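Local structure of uncharacterized protein (Nostoc punctiforme, 2QDR) at residues R95-P100 with E153-W158; E114-K119 with N130-S135. The protein is of unknown function but, as a member of the cupin clan with a double-stranded beta-helix fold, may be a dioxygenase. All coordinates share one frame; numbering follows the deposited sequence.

Contact 1: R95-P100 with E153-W158; sequences RVVLPP and EAEILW
R95 and E155 meet through one carboxylate oxygen: E155 OE1 turns its syn lone pair to R95 NH2, 3.3 Å away, and lies 23° out of the guanidinium plane; it also receives a second, weak bond from R95 NE. Both nitrogens meet OE1, which makes this a salt bridge through a single oxygen and not a flush two-oxygen pairing. The two flat groups are also tilted against each other. R95 reaches the carboxylate with CG anti to the backbone N (chi1 -176°) and a chain extended to NE. On the same face of the sheet V97 lies between two acidic chains: its CG2 runs alongside E155 CG at 3.8 Å, while its CG1 approaches the E153 carboxylate, 3.4 Å from OE1. The other face is apolar. V96 CG1 rests on W158 CB at 3.8 Å, V96 CG2 on I156 CB, and L98 CD1 on I156 CD1 at 3.7 Å.

Four backbone bonds fix the register, two each in the pairs V96–I156 and L98–A154; V96 N to I156 O measures 3.0 Å. Further out, N59 OD1 takes a hydrogen bond from R95 NH1, and W67 meets the W158 ring edge-to-face. The axes of 95-98 and 154-158 approach to 4.8 Å at 146°, a twisted antiparallel pairing; they lie on strands 92-98 and 154-160 within the curled sheet of a cupin-type double-stranded beta-helix.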
loop_
_atom_site.group_PDB
_atom_site.type_symbol
_atom_site.label_atom_id
_atom_site.label_comp_id
_atom_site.label_asym_id
_atom_site.label_seq_id
_atom_site.Cartn_x
_atom_site.Cartn_y
_atom_site.Cartn_z
ATOM N N ARG A 95 -27.806 -27.415 19.354
ATOM C CA ARG A 95 -26.622 -27.852 20.060
ATOM C C ARG A 95 -26.869 -29.313 20.391
ATOM O O ARG A 95 -27.708 -29.628 21.248
ATOM C CB ARG A 95 -26.446 -27.008 21.302
ATOM C CG ARG A 95 -25.196 -27.273 22.110
ATOM C CD ARG A 95 -25.301 -26.473 23.367
ATOM N NE ARG A 95 -24.202 -26.670 24.302
ATOM C CZ ARG A 95 -24.212 -26.237 25.567
ATOM N NH1 ARG A 95 -25.272 -25.597 26.083
ATOM N NH2 ARG A 95 -23.166 -26.472 26.348
ATOM N N VAL A 96 -26.174 -30.203 19.682
ATOM C CA VAL A 96 -26.331 -31.642 19.881
ATOM C C VAL A 96 -25.137 -32.195 20.641
ATOM O O VAL A 96 -24.067 -31.581 20.637
ATOM C CB VAL A 96 -26.523 -32.434 18.536
ATOM C CG1 VAL A 96 -27.751 -31.933 17.778
ATOM C CG2 VAL A 96 -25.288 -32.384 17.627
ATOM N N VAL A 97 -25.338 -33.327 21.318
ATOM C CA VAL A 97 -24.268 -33.981 22.059
ATOM C C VAL A 97 -24.284 -35.454 21.691
ATOM O O VAL A 97 -25.240 -36.165 22.008
ATOM C CB VAL A 97 -24.393 -33.816 23.582
ATOM C CG1 VAL A 97 -23.213 -34.503 24.307
ATOM C CG2 VAL A 97 -24.494 -32.330 23.929
ATOM N N LEU A 98 -23.224 -35.893 21.017
ATOM C CA LEU A 98 -23.067 -37.271 20.593
ATOM C C LEU A 98 -22.265 -38.023 21.659
ATOM O O LEU A 98 -21.239 -37.517 22.113
ATOM C CB LEU A 98 -22.352 -37.320 19.250
ATOM C CG LEU A 98 -23.018 -36.531 18.118
ATOM C CD1 LEU A 98 -22.221 -36.694 16.842
ATOM C CD2 LEU A 98 -24.467 -36.952 17.873
ATOM N N PRO A 99 -22.720 -39.228 22.065
ATOM C CA PRO A 99 -21.987 -39.965 23.105
ATOM C C PRO A 99 -20.665 -40.610 22.632
ATOM O O PRO A 99 -20.463 -40.747 21.427
ATOM C CB PRO A 99 -22.993 -41.039 23.525
ATOM C CG PRO A 99 -23.805 -41.278 22.332
ATOM C CD PRO A 99 -23.921 -39.964 21.628
ATOM N N PRO A 100 -19.777 -41.006 23.579
ATOM C CA PRO A 100 -18.457 -41.633 23.330
ATOM C C PRO A 100 -18.356 -42.710 22.237
ATOM O O PRO A 100 -17.471 -42.612 21.388
ATOM C CB PRO A 100 -18.131 -42.270 24.687
ATOM C CG PRO A 100 -18.735 -41.362 25.659
ATOM C CD PRO A 100 -19.996 -40.838 25.034
ATOM N N GLU A 153 -17.605 -37.559 24.946
ATOM C CA GLU A 153 -18.688 -37.014 24.121
ATOM C C GLU A 153 -18.215 -35.786 23.348
ATOM O O GLU A 153 -17.215 -35.158 23.699
ATOM C CB GLU A 153 -19.932 -36.681 24.968
ATOM C CG GLU A 153 -19.776 -35.552 26.005
ATOM C CD GLU A 153 -21.033 -35.323 26.847
ATOM O OE1 GLU A 153 -21.917 -36.211 26.911
ATOM O OE2 GLU A 153 -21.124 -34.243 27.468
ATOM N N ALA A 154 -18.933 -35.479 22.279
ATOM C CA ALA A 154 -18.620 -34.342 21.442
ATOM C C ALA A 154 -19.850 -33.474 21.357
ATOM O O ALA A 154 -20.961 -34.009 21.301
ATOM C CB ALA A 154 -18.199 -34.808 20.075
ATOM N N GLU A 155 -19.648 -32.150 21.375
ATOM C CA GLU A 155 -20.737 -31.169 21.268
ATOM C C GLU A 155 -20.573 -30.429 19.952
ATOM O O GLU A 155 -19.468 -29.978 19.631
ATOM C CB GLU A 155 -20.766 -30.211 22.449
ATOM C CG GLU A 155 -20.914 -30.952 23.765
ATOM C CD GLU A 155 -21.280 -30.076 24.930
ATOM O OE1 GLU A 155 -21.918 -29.024 24.721
ATOM O OE2 GLU A 155 -20.967 -30.480 26.068
ATOM N N ILE A 156 -21.681 -30.292 19.214
ATOM C CA ILE A 156 -21.677 -29.705 17.890
ATOM C C ILE A 156 -22.853 -28.790 17.572
ATOM O O ILE A 156 -23.971 -29.054 18.004
ATOM C CB ILE A 156 -21.813 -30.859 16.832
ATOM C CG1 ILE A 156 -20.910 -32.063 17.143
ATOM C CG2 ILE A 156 -21.528 -30.377 15.398
ATOM C CD1 ILE A 156 -21.053 -33.222 16.166
ATOM N N LEU A 157 -22.595 -27.726 16.805
ATOM C CA LEU A 157 -23.650 -26.842 16.336
ATOM C C LEU A 157 -24.148 -27.548 15.082
ATOM O O LEU A 157 -23.450 -27.570 14.073
ATOM C CB LEU A 157 -23.173 -25.428 16.016
ATOM C CG LEU A 157 -22.661 -24.585 17.183
ATOM C CD1 LEU A 157 -22.120 -23.253 16.667
ATOM C CD2 LEU A 157 -23.747 -24.355 18.229
ATOM N N TRP A 158 -25.324 -28.165 15.175
ATOM C CA TRP A 158 -25.931 -28.910 14.080
ATOM C C TRP A 158 -26.896 -27.989 13.353
ATOM O O TRP A 158 -27.927 -27.611 13.910
ATOM C CB TRP A 158 -26.649 -30.126 14.647
ATOM C CG TRP A 158 -27.171 -31.084 13.653
ATOM C CD1 TRP A 158 -28.402 -31.076 13.061
ATOM C CD2 TRP A 158 -26.495 -32.248 13.167
ATOM N NE1 TRP A 158 -28.523 -32.159 12.219
ATOM C CE2 TRP A 158 -27.367 -32.893 12.268
ATOM C CE3 TRP A 158 -25.234 -32.805 13.403
ATOM C CZ2 TRP A 158 -27.014 -34.066 11.592
ATOM C CZ3 TRP A 158 -24.885 -33.976 12.737
ATOM C CH2 TRP A 158 -25.771 -34.588 11.837
#

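Contact 2: E114-K119 with N130-S135; sequences EIFVIK and NKHSYS
Y134 and E114 supply the polar side-chain link: Y134 OH donates to E114 OE1, which lies in the plane of the phenol ring at its edge, with the carboxylate plane turned 71° from the ring. The modelled separation is very short, though at this resolution that carries little weight. R211 NE also bonds Y134 OH, and E114 OE2 forms salt bridges to R211 and R284, so the buried carboxylate sits among positive charges that would probably stabilise its anionic form. A phenylalanine in place of Y134 would probably leave E114 OE1 and R211 NE each without this hydroxyl partner.

The backbone pairing is antiparallel: the axes of 114-117 and 133-135 approach to 4.8 Å and run almost exactly opposite ways. I115 and S135 exchange two bonds, I115 N to S135 O being 2.9 Å, and V117 N reaches S133 O at 3.0 Å with an N-H...O angle of 172°. Such paired strands, here 113-117 and 133-137, build the double-stranded beta-helix of cupins. Next to them, N130 to S133 form a type II turn in which N130 O accepts from both S133 N and S133 OG, the hydroxyl standing above the carbonyl plane. V117 packs beside the N130 carbonyl, and H132 N closes the end by bonding V117 O at 2.8 Å.

Apolar and aromatic contacts gather around F116. Its CZ touches H132 CB at 3.8 Å, and the F116 and H132 rings form an oblique aromatic pair, planes at 50°. F116 CD1 packs on Y134 CB at 4.1 Å, with that CB near the F116 ring plane.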
loop_
_atom_site.group_PDB
_atom_site.type_symbol
_atom_site.label_atom_id
_atom_site.label_comp_id
_atom_site.label_asym_id
_atom_site.label_seq_id
_atom_site.Cartn_x
_atom_site.Cartn_y
_atom_site.Cartn_z
ATOM N N GLU A 114 -24.613 -28.060 8.066
ATOM C CA GLU A 114 -23.381 -27.425 8.518
ATOM C C GLU A 114 -23.113 -27.978 9.903
ATOM O O GLU A 114 -24.045 -28.197 10.681
ATOM C CB GLU A 114 -23.461 -25.916 8.558
ATOM C CG GLU A 114 -24.148 -25.356 7.365
ATOM C CD GLU A 114 -23.884 -23.887 7.159
ATOM O OE1 GLU A 114 -22.716 -23.451 7.240
ATOM O OE2 GLU A 114 -24.853 -23.184 6.850
ATOM N N ILE A 115 -21.833 -28.195 10.190
ATOM C CA ILE A 115 -21.364 -28.761 11.436
ATOM C C ILE A 115 -20.204 -27.938 11.943
ATOM O O ILE A 115 -19.322 -27.634 11.162
ATOM C CB ILE A 115 -20.905 -30.218 11.168
ATOM C CG1 ILE A 115 -22.096 -31.078 10.732
ATOM C CG2 ILE A 115 -20.224 -30.877 12.375
ATOM C CD1 ILE A 115 -21.725 -32.493 10.386
ATOM N N PHE A 116 -20.215 -27.598 13.233
ATOM C CA PHE A 116 -19.135 -26.850 13.874
ATOM C C PHE A 116 -18.913 -27.452 15.260
ATOM O O PHE A 116 -19.801 -27.383 16.103
ATOM C CB PHE A 116 -19.435 -25.361 13.972
ATOM C CG PHE A 116 -18.300 -24.572 14.559
ATOM C CD1 PHE A 116 -17.263 -24.144 13.753
ATOM C CD2 PHE A 116 -18.254 -24.282 15.916
ATOM C CE1 PHE A 116 -16.199 -23.422 14.281
ATOM C CE2 PHE A 116 -17.198 -23.569 16.458
ATOM C CZ PHE A 116 -16.168 -23.128 15.635
ATOM N N VAL A 117 -17.712 -27.978 15.504
ATOM C CA VAL A 117 -17.392 -28.658 16.769
ATOM C C VAL A 117 -17.081 -27.701 17.920
ATOM O O VAL A 117 -16.125 -26.938 17.852
ATOM C CB VAL A 117 -16.204 -29.630 16.582
ATOM C CG1 VAL A 117 -15.876 -30.380 17.893
ATOM C CG2 VAL A 117 -16.500 -30.622 15.448
ATOM N N ILE A 118 -17.871 -27.796 18.989
ATOM C CA ILE A 118 -17.729 -26.964 20.177
ATOM C C ILE A 118 -16.792 -27.604 21.192
ATOM O O ILE A 118 -15.938 -26.927 21.745
ATOM C CB ILE A 118 -19.088 -26.731 20.867
ATOM C CG1 ILE A 118 -20.086 -26.083 19.903
ATOM C CG2 ILE A 118 -18.913 -25.869 22.145
ATOM C CD1 ILE A 118 -21.484 -25.962 20.474
ATOM N N LYS A 119 -17.005 -28.884 21.475
ATOM C CA LYS A 119 -16.191 -29.630 22.428
ATOM C C LYS A 119 -15.958 -31.027 21.863
ATOM O O LYS A 119 -16.766 -31.517 21.069
ATOM C CB LYS A 119 -16.899 -29.710 23.791
ATOM C CG LYS A 119 -16.020 -30.181 24.978
ATOM C CD LYS A 119 -16.817 -30.495 26.278
ATOM C CE LYS A 119 -17.593 -31.829 26.181
ATOM N NZ LYS A 119 -18.405 -32.157 27.381
ATOM N N ASN A 130 -11.743 -31.912 14.942
ATOM C CA ASN A 130 -11.488 -31.678 16.373
ATOM C C ASN A 130 -12.097 -30.327 16.794
ATOM O O ASN A 130 -12.919 -29.787 16.064
ATOM C CB ASN A 130 -9.976 -31.821 16.709
ATOM C CG ASN A 130 -9.107 -30.707 16.119
ATOM O OD1 ASN A 130 -9.477 -30.042 15.140
ATOM N ND2 ASN A 130 -7.921 -30.523 16.707
ATOM N N LYS A 131 -11.711 -29.804 17.960
ATOM C CA LYS A 131 -12.215 -28.527 18.479
ATOM C C LYS A 131 -12.209 -27.397 17.432
ATOM O O LYS A 131 -11.181 -27.108 16.826
ATOM C CB LYS A 131 -11.384 -28.123 19.716
ATOM C CG LYS A 131 -11.779 -26.809 20.381
ATOM C CD LYS A 131 -10.908 -26.453 21.567
ATOM C CE LYS A 131 -11.338 -25.119 22.158
ATOM N NZ LYS A 131 -10.414 -24.669 23.223
ATOM N N HIS A 132 -13.378 -26.803 17.209
ATOM C CA HIS A 132 -13.584 -25.677 16.266
ATOM C C HIS A 132 -13.371 -26.043 14.773
ATOM O O HIS A 132 -13.119 -25.168 13.940
ATOM C CB HIS A 132 -12.744 -24.458 16.710
ATOM C CG HIS A 132 -13.151 -23.895 18.039
ATOM N ND1 HIS A 132 -13.091 -22.549 18.313
ATOM C CD2 HIS A 132 -13.737 -24.466 19.120
ATOM C CE1 HIS A 132 -13.516 -22.333 19.546
ATOM N NE2 HIS A 132 -13.923 -23.481 20.055
ATOM N N SER A 133 -13.487 -27.330 14.442
ATOM C CA SER A 133 -13.374 -27.771 13.054
ATOM C C SER A 133 -14.780 -27.592 12.470
ATOM O O SER A 133 -15.771 -27.675 13.198
ATOM C CB SER A 133 -12.861 -29.195 12.939
ATOM O OG SER A 133 -11.543 -29.272 13.454
ATOM N N TYR A 134 -14.842 -27.332 11.170
ATOM C CA TYR A 134 -16.082 -27.061 10.461
ATOM C C TYR A 134 -16.236 -27.866 9.204
ATOM O O TYR A 134 -15.249 -28.184 8.548
ATOM C CB TYR A 134 -16.113 -25.565 10.070
ATOM C CG TYR A 134 -17.246 -25.151 9.146
ATOM C CD1 TYR A 134 -18.529 -24.979 9.636
ATOM C CD2 TYR A 134 -17.028 -24.932 7.786
ATOM C CE1 TYR A 134 -19.573 -24.632 8.806
ATOM C CE2 TYR A 134 -18.066 -24.568 6.945
ATOM C CZ TYR A 134 -19.343 -24.420 7.462
ATOM O OH TYR A 134 -20.400 -24.050 6.656
ATOM N N SER A 135 -17.487 -28.166 8.864
ATOM C CA SER A 135 -17.816 -28.872 7.637
ATOM C C SER A 135 -19.160 -28.411 7.098
ATOM O O SER A 135 -20.075 -28.145 7.879
ATOM C CB SER A 135 -17.874 -30.388 7.826
ATOM O OG SER A 135 -18.313 -31.006 6.617
#

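Overall arrangement
Contact 1 and contact 2 are two pairings in one curled antiparallel sheet, with the pairing of strands 154-160 and 113-117 between them; their centres are 10 Å apart. L157 N lies 2.9 Å from F116 O and I118 N 2.8 Å from E155 O, both probable hydrogen bonds, while I156 CG2 packs against I115 CG2. Where the chain turns at I118, it and K119 both face E155, a classic beta bulge. Along the chain, 114-119 and 130-135 both fall between the two strands of contact 1. A bound HEPES molecule, probably from the crystallisation liquor, lies about 3 Å from the side chain of E153 and does not by itself locate an active site.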